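Local coordinates for protein probable ss-1,3-N-acetylglucosaminyltransferase (PDB 6H21) that is a probable glycosyltransferase with a family 2 domain of the GT-A class, modelled with manganese and uridine-diphosphate-N-acetylglucosamine, at residues 262-265 with 266-269. Sequence-based numbering, arbitrary orientation.
Sequences KNQE and KRHQ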
loop_
_atom_site.group_PDB
_atom_site.type_symbol
_atom_site.label_atom_id
_atom_site.label_comp_id
_atom_site.label_asym_id
_atom_site.label_seq_id
_atom_site.Cartn_x
_atom_site.Cartn_y
_atom_site.Cartn_z
ATOM N N LYS C 262 19.248 -32.463 -4.235
ATOM C CA LYS C 262 19.003 -32.598 -5.672
ATOM C C LYS C 262 17.502 -32.591 -5.967
ATOM O O LYS C 262 17.117 -32.335 -7.093
ATOM C CB LYS C 262 19.700 -33.843 -6.238
ATOM C CG LYS C 262 19.500 -35.109 -5.432
ATOM C CD LYS C 262 20.538 -36.157 -5.738
ATOM C CE LYS C 262 20.640 -37.186 -4.636
ATOM N NZ LYS C 262 19.296 -37.722 -4.311
ATOM N N ASN C 263 16.653 -32.799 -4.954
ATOM C CA ASN C 263 15.218 -32.692 -5.154
ATOM C C ASN C 263 14.857 -31.224 -5.438
ATOM O O ASN C 263 15.258 -30.297 -4.705
ATOM C CB ASN C 263 14.433 -33.247 -3.969
ATOM C CG ASN C 263 12.942 -33.146 -4.188
ATOM O OD1 ASN C 263 12.322 -32.170 -3.776
ATOM N ND2 ASN C 263 12.360 -34.142 -4.844
ATOM N N GLN C 264 14.064 -31.018 -6.495
ATOM C CA GLN C 264 13.833 -29.695 -7.008
ATOM C C GLN C 264 13.044 -28.865 -5.976
ATOM O O GLN C 264 13.311 -27.677 -5.782
ATOM C CB GLN C 264 13.145 -29.796 -8.369
ATOM C CG GLN C 264 13.197 -28.498 -9.155
ATOM C CD GLN C 264 14.596 -27.966 -9.389
ATOM O OE1 GLN C 264 15.603 -28.681 -9.327
ATOM N NE2 GLN C 264 14.653 -26.673 -9.667
ATOM N N GLU C 265 12.092 -29.512 -5.296
ATOM C CA GLU C 265 11.258 -28.828 -4.309
ATOM C C GLU C 265 12.096 -28.452 -3.082
ATOM O O GLU C 265 11.873 -27.410 -2.472
ATOM C CB GLU C 265 10.073 -29.708 -3.906
ATOM C CG GLU C 265 8.969 -28.931 -3.233
ATOM C CD GLU C 265 8.388 -27.807 -4.079
ATOM O OE1 GLU C 265 8.278 -27.982 -5.304
ATOM O OE2 GLU C 265 8.038 -26.763 -3.515
ATOM N N LYS C 266 13.037 -29.328 -2.725
ATOM C CA LYS C 266 14.023 -29.092 -1.656
ATOM C C LYS C 266 14.887 -27.867 -1.992
ATOM O O LYS C 266 15.197 -27.058 -1.102
ATOM C CB LYS C 266 14.882 -30.343 -1.436
ATOM C CG LYS C 266 15.836 -30.291 -0.245
ATOM C CD LYS C 266 15.183 -29.963 1.097
ATOM C CE LYS C 266 16.207 -29.752 2.197
ATOM N NZ LYS C 266 15.574 -29.436 3.494
ATOM N N ARG C 267 15.286 -27.724 -3.264
ATOM C CA ARG C 267 16.038 -26.521 -3.704
ATOM C C ARG C 267 15.188 -25.244 -3.556
ATOM O O ARG C 267 15.690 -24.196 -3.075
ATOM C CB ARG C 267 16.532 -26.735 -5.135
ATOM C CG ARG C 267 17.606 -27.807 -5.254
ATOM C CD ARG C 267 17.795 -28.255 -6.683
ATOM N NE ARG C 267 18.941 -29.130 -6.848
ATOM C CZ ARG C 267 19.325 -29.623 -8.019
ATOM N NH1 ARG C 267 18.591 -29.389 -9.096
ATOM N NH2 ARG C 267 20.428 -30.343 -8.101
ATOM N N HIS C 268 13.913 -25.313 -3.974
ATOM C CA HIS C 268 12.961 -24.212 -3.805
ATOM C C HIS C 268 12.874 -23.811 -2.332
ATOM O O HIS C 268 12.844 -22.636 -2.004
ATOM C CB HIS C 268 11.562 -24.575 -4.318
ATOM C CG HIS C 268 11.456 -24.781 -5.793
ATOM N ND1 HIS C 268 12.186 -24.032 -6.703
ATOM C CD2 HIS C 268 10.686 -25.625 -6.523
ATOM C CE1 HIS C 268 11.894 -24.433 -7.929
ATOM N NE2 HIS C 268 10.959 -25.398 -7.846
ATOM N N GLN C 269 12.822 -24.811 -1.449
ATOM C CA GLN C 269 12.700 -24.574 -0.011
ATOM C C GLN C 269 13.954 -23.868 0.511
ATOM O O GLN C 269 13.845 -22.920 1.259
ATOM C CB GLN C 269 12.495 -25.876 0.756
ATOM C CG GLN C 269 12.293 -25.651 2.246
ATOM C CD GLN C 269 12.359 -26.942 3.020
ATOM O OE1 GLN C 269 13.275 -27.750 2.846
ATOM N NE2 GLN C 269 11.375 -27.145 3.879
#
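Asn263 caps the first turn of helix 264-281, its OD1 accepting a hydrogen bond from Lys266 N at 3.1 Å on an in-plane lone pair. The same oxygen takes a weak bond from Glu265 N, so the N-cap side chain meets two amide hydrogens of the helix start. With CG anti to the backbone N (chi1 -179°), the amide turns back toward these N-H groups, and Asn263 O receives Arg267 N at 2.9 Å to begin the helical bonding.

The tightly packed side is that of His268, a buried residue. Gln264 O, which accepts from His268 N, also lies 3.3 Å above the plane of the imidazole, offset toward its rim, while Glu265 OE1 approaches the ring edge in plane, 3.6 Å from His268 CD2. His268 ND1 and Tyr256 OH are hydrogen-bonded, and Glu265 OE2 forms a salt bridge with Lys317 and a hydrogen bond with Tyr318 OH.

Arg267 is firmly held too. Gln264, bent at chi2 (57°), accepts a hydrogen bond at OE1 from Arg267 NH1 (3.1 Å), amide and guanidinium planes 88° apart. Lys262 O sits over the centre of one guanidinium face, and Arg267 NE and NH2 hydrogen-bond to Tyr261 O and Ser258 O. Three residues along the helix, Lys266 NZ hydrogen-bonds to Gln269 OE1 at 2.9 Å.

Looser contacts involve exposed side chains: Lys262 CB merely touches Arg267 NH2 at 4.0 Å, and Gln264 NE2 stays 4.0 Å from His268 CE1.

Arg267 thus ties its helix to the preceding loop mainly through neutral oxygens, whereas the Glu265 carboxylate near the helix N-terminus probably gains from the dipole there as well as from Lys317.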